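SusD-like carbohydrate binding protein BF1063 (Bacteroides fragilis NCTC 9343, PDB 3I4G) probably binds carbohydrate at the bacterial outer membrane, as a member of the SusD family of glycan-binding proteins. Local coordinates at residues A[20-32]-A[115-128]. Sequence-based numbering, arbitrary orientation. Where two conformers were deposited one is given.
Sequences SESNAELALTSLY and SEKKTRMIAEARFL. With EDO (1,2-ethanediol), chain G.
Selenomethionine M121 packs as a knob among E21, A24, E25 and L28 on helix 21-32. M121 SE lies 3.7 Å from E25 CG, and a bend about the CG-SE bond turns M121 CE onto A24 CB (3.8 Å), while L28 CD2 packs on M121 CG. Farther along, L31 CD1 meets A125 CB, and L128 CD1 touches both L31 CB and the face of the Y32 ring. There L128 CD1 makes a CH-pi contact, 3.8 Å from the Y32 ring centroid and only 6° off its normal.

Polar bonds tie the helices together near both ends of the interface. Extended beyond CG, E21 reaches over to S115, whose OG donates to E21 OE2 (2.6 Å) on the syn side, 35° out of the carboxylate plane. S115 OG also caps its own helix, accepting from K118 N (3.0 Å). At the other end, Y32 OH donates to the anti lone pair of E124 OE1 (2.6 Å), which lies at the ring edge; A195 N also bonds this hydroxyl, and R194 forms a salt bridge with E124 OE1, so the buried carboxylate is probably ionised.

The helices run nearly parallel, 20° apart with axes 10.3 Å from each other, in a helical region consistent with the TPR-related part of the SusD fold. Helix 86-109 packs against L31 and A125 through F105, and helix 163-180 touches A123 and F127.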
# COMPACT_ATOMS: atom_id res chain seq x y z
N SER A 20 -1.53 1.16 -36.74
CA SER A 20 -0.60 2.16 -36.24
C SER A 20 -0.04 1.89 -34.84
O SER A 20 -0.82 1.70 -33.92
CB SER A 20 -1.37 3.49 -36.22
OG SER A 20 -0.73 4.45 -35.41
N GLU A 21 1.28 1.86 -34.69
CA GLU A 21 1.91 1.69 -33.36
C GLU A 21 1.56 2.85 -32.43
O GLU A 21 1.52 2.66 -31.23
CB GLU A 21 3.43 1.47 -33.43
CG GLU A 21 3.76 0.06 -33.92
CD GLU A 21 5.24 -0.29 -33.93
OE1 GLU A 21 6.08 0.61 -33.63
OE2 GLU A 21 5.53 -1.48 -34.24
N SER A 22 1.36 4.05 -32.97
CA SER A 22 0.97 5.19 -32.14
C SER A 22 -0.42 4.95 -31.55
O SER A 22 -0.68 5.31 -30.40
CB SER A 22 1.02 6.51 -32.92
OG SER A 22 0.79 7.61 -32.05
N ASN A 23 -1.33 4.36 -32.33
CA ASN A 23 -2.68 4.03 -31.83
C ASN A 23 -2.59 2.95 -30.76
O ASN A 23 -3.26 3.01 -29.72
CB ASN A 23 -3.59 3.58 -32.95
CG ASN A 23 -4.08 4.73 -33.82
OD1 ASN A 23 -4.00 5.90 -33.43
ND2 ASN A 23 -4.58 4.41 -35.01
N ALA A 24 -1.74 1.94 -30.98
CA ALA A 24 -1.51 0.95 -29.94
C ALA A 24 -0.96 1.62 -28.68
O ALA A 24 -1.36 1.31 -27.57
CB ALA A 24 -0.56 -0.13 -30.43
N GLU A 25 -0.02 2.55 -28.85
CA GLU A 25 0.52 3.27 -27.69
C GLU A 25 -0.56 4.06 -26.97
O GLU A 25 -0.58 4.11 -25.75
CB GLU A 25 1.65 4.21 -28.09
CG GLU A 25 2.90 3.48 -28.48
CD GLU A 25 4.05 4.40 -28.83
OE1 GLU A 25 4.10 5.53 -28.27
OE2 GLU A 25 4.90 3.96 -29.65
N LEU A 26 -1.47 4.68 -27.73
CA LEU A 26 -2.56 5.42 -27.14
C LEU A 26 -3.44 4.47 -26.32
O LEU A 26 -3.83 4.77 -25.20
CB LEU A 26 -3.36 6.09 -28.24
CG LEU A 26 -4.57 6.90 -27.81
CD1 LEU A 26 -4.14 8.08 -26.96
CD2 LEU A 26 -5.33 7.34 -29.05
N ALA A 27 -3.77 3.32 -26.89
CA ALA A 27 -4.56 2.33 -26.14
C ALA A 27 -3.84 1.86 -24.88
O ALA A 27 -4.42 1.68 -23.81
CB ALA A 27 -4.94 1.14 -27.04
N LEU A 28 -2.53 1.65 -25.00
CA LEU A 28 -1.75 1.24 -23.84
C LEU A 28 -1.76 2.29 -22.72
O LEU A 28 -1.84 1.95 -21.55
CB LEU A 28 -0.32 0.90 -24.27
CG LEU A 28 0.63 0.46 -23.16
CD1 LEU A 28 0.11 -0.82 -22.49
CD2 LEU A 28 2.04 0.28 -23.72
N THR A 29 -1.72 3.57 -23.07
CA THR A 29 -1.81 4.61 -22.05
C THR A 29 -3.12 4.48 -21.25
O THR A 29 -3.13 4.70 -20.06
CB THR A 29 -1.68 6.05 -22.63
OG1 THR A 29 -2.87 6.39 -23.36
CG2 THR A 29 -0.45 6.16 -23.52
N SER A 30 -4.21 4.11 -21.93
CA SER A 30 -5.47 3.91 -21.25
C SER A 30 -5.42 2.69 -20.35
O SER A 30 -5.97 2.72 -19.25
CB SER A 30 -6.62 3.77 -22.24
OG SER A 30 -7.85 3.89 -21.53
N LEU A 31 -4.72 1.63 -20.76
CA LEU A 31 -4.56 0.45 -19.90
C LEU A 31 -3.84 0.88 -18.60
O LEU A 31 -4.20 0.42 -17.53
CB LEU A 31 -3.78 -0.68 -20.53
CG LEU A 31 -4.38 -1.28 -21.82
CD1 LEU A 31 -3.56 -2.47 -22.30
CD2 LEU A 31 -5.82 -1.69 -21.61
N TYR A 32 -2.79 1.69 -18.69
CA TYR A 32 -2.13 2.12 -17.47
C TYR A 32 -3.07 2.99 -16.61
O TYR A 32 -3.13 2.81 -15.38
CB TYR A 32 -0.85 2.90 -17.77
CG TYR A 32 0.38 2.04 -18.04
CD1 TYR A 32 1.12 1.59 -16.98
CD2 TYR A 32 0.81 1.73 -19.33
CE1 TYR A 32 2.24 0.82 -17.17
CE2 TYR A 32 1.93 0.95 -19.54
CZ TYR A 32 2.64 0.50 -18.46
OH TYR A 32 3.77 -0.29 -18.60
N SER A 115 7.40 -6.08 -34.17
CA SER A 115 8.46 -5.14 -33.80
C SER A 115 8.79 -5.31 -32.35
O SER A 115 8.04 -5.90 -31.57
CB SER A 115 8.04 -3.69 -34.02
OG SER A 115 7.05 -3.28 -33.10
N GLU A 116 9.92 -4.74 -31.96
CA GLU A 116 10.26 -4.78 -30.52
C GLU A 116 9.21 -4.05 -29.70
O GLU A 116 8.89 -4.45 -28.58
CB GLU A 116 11.67 -4.22 -30.30
CG GLU A 116 12.68 -5.19 -30.87
CD GLU A 116 14.13 -4.79 -30.74
OE1 GLU A 116 14.45 -3.91 -29.90
OE2 GLU A 116 14.94 -5.39 -31.51
N LYS A 117 8.67 -2.94 -30.22
CA LYS A 117 7.66 -2.18 -29.51
C LYS A 117 6.39 -3.01 -29.33
O LYS A 117 5.79 -3.01 -28.25
CB LYS A 117 7.33 -0.85 -30.20
CG LYS A 117 8.43 0.18 -30.04
CD LYS A 117 8.13 1.44 -30.82
CE LYS A 117 9.34 2.38 -30.75
NZ LYS A 117 9.06 3.68 -31.41
N LYS A 118 5.97 -3.72 -30.38
CA LYS A 118 4.79 -4.59 -30.25
C LYS A 118 5.00 -5.63 -29.13
O LYS A 118 4.13 -5.82 -28.26
CB LYS A 118 4.46 -5.26 -31.58
CG LYS A 118 3.29 -6.26 -31.47
CD LYS A 118 3.06 -6.98 -32.76
CE LYS A 118 2.07 -8.15 -32.61
NZ LYS A 118 1.83 -8.87 -33.88
N THR A 119 6.15 -6.29 -29.15
CA THR A 119 6.44 -7.31 -28.16
C THR A 119 6.46 -6.74 -26.74
O THR A 119 5.93 -7.35 -25.79
CB THR A 119 7.75 -8.01 -28.54
OG1 THR A 119 7.54 -8.70 -29.79
CG2 THR A 119 8.20 -9.03 -27.53
N ARG A 120 7.03 -5.56 -26.60
CA ARG A 120 7.02 -4.88 -25.31
C ARG A 120 5.61 -4.55 -24.86
O ARG A 120 5.23 -4.82 -23.71
CB ARG A 120 7.85 -3.60 -25.39
CG ARG A 120 7.85 -2.85 -24.08
CD ARG A 120 8.63 -1.59 -24.23
NE ARG A 120 8.63 -0.84 -22.97
CZ ARG A 120 9.25 0.32 -22.80
NH1 ARG A 120 9.97 0.87 -23.77
NH2 ARG A 120 9.18 0.94 -21.62
N MSE A 121 4.81 -3.98 -25.74
CA MSE A 121 3.46 -3.56 -25.35
C MSE A 121 2.55 -4.73 -24.99
O MSE A 121 1.76 -4.64 -24.05
CB MSE A 121 2.82 -2.74 -26.45
CG MSE A 121 3.56 -1.39 -26.66
SE MSE A 121 2.54 -0.15 -27.75
CE MSE A 121 3.00 -0.96 -29.37
N ILE A 122 2.73 -5.87 -25.64
CA ILE A 122 2.01 -7.08 -25.27
C ILE A 122 2.39 -7.46 -23.84
O ILE A 122 1.55 -7.78 -23.02
CB ILE A 122 2.31 -8.26 -26.21
CG1 ILE A 122 1.65 -8.01 -27.56
CG2 ILE A 122 1.84 -9.59 -25.59
CD1 ILE A 122 2.11 -8.92 -28.68
N ALA A 123 3.70 -7.44 -23.54
CA ALA A 123 4.14 -7.72 -22.17
C ALA A 123 3.56 -6.73 -21.16
O ALA A 123 3.19 -7.13 -20.03
CB ALA A 123 5.66 -7.73 -22.11
N GLU A 124 3.48 -5.45 -21.51
CA GLU A 124 2.90 -4.45 -20.60
C GLU A 124 1.45 -4.74 -20.35
O GLU A 124 1.00 -4.67 -19.20
CB GLU A 124 3.10 -3.07 -21.18
CG GLU A 124 4.56 -2.68 -21.26
CD GLU A 124 4.76 -1.30 -21.77
OE1 GLU A 124 4.71 -0.34 -20.97
OE2 GLU A 124 4.97 -1.16 -22.98
N ALA A 125 0.69 -5.05 -21.39
CA ALA A 125 -0.72 -5.38 -21.22
C ALA A 125 -0.90 -6.63 -20.38
O ALA A 125 -1.82 -6.69 -19.54
CB ALA A 125 -1.40 -5.55 -22.59
N ARG A 126 -0.04 -7.63 -20.57
CA ARG A 126 -0.14 -8.84 -19.75
C ARG A 126 0.20 -8.56 -18.29
O ARG A 126 -0.44 -9.08 -17.39
CB ARG A 126 0.73 -9.96 -20.31
CG ARG A 126 0.23 -10.48 -21.67
CD ARG A 126 1.19 -11.49 -22.24
NE ARG A 126 1.07 -12.77 -21.59
CZ ARG A 126 1.78 -13.84 -21.94
NH1 ARG A 126 2.72 -13.75 -22.87
NH2 ARG A 126 1.56 -15.00 -21.35
N PHE A 127 1.21 -7.74 -18.06
CA PHE A 127 1.56 -7.35 -16.69
C PHE A 127 0.39 -6.67 -16.03
O PHE A 127 -0.01 -7.03 -14.93
CB PHE A 127 2.77 -6.41 -16.70
CG PHE A 127 2.99 -5.71 -15.38
CD1 PHE A 127 3.57 -6.38 -14.31
CD2 PHE A 127 2.60 -4.39 -15.20
CE1 PHE A 127 3.77 -5.74 -13.10
CE2 PHE A 127 2.82 -3.76 -13.98
CZ PHE A 127 3.40 -4.45 -12.93
N LEU A 128 -0.17 -5.67 -16.70
CA LEU A 128 -1.29 -4.92 -16.14
C LEU A 128 -2.50 -5.81 -15.87
O LEU A 128 -3.10 -5.73 -14.80
CB LEU A 128 -1.66 -3.74 -17.04
CG LEU A 128 -0.62 -2.64 -17.09
CD1 LEU A 128 -0.94 -1.66 -18.22
CD2 LEU A 128 -0.49 -1.87 -15.72
C1 EDO G . -3.99 3.75 -11.55
O1 EDO G . -4.91 3.11 -12.47
C2 EDO G . -2.78 4.28 -12.26
O2 EDO G . -2.07 3.21 -12.90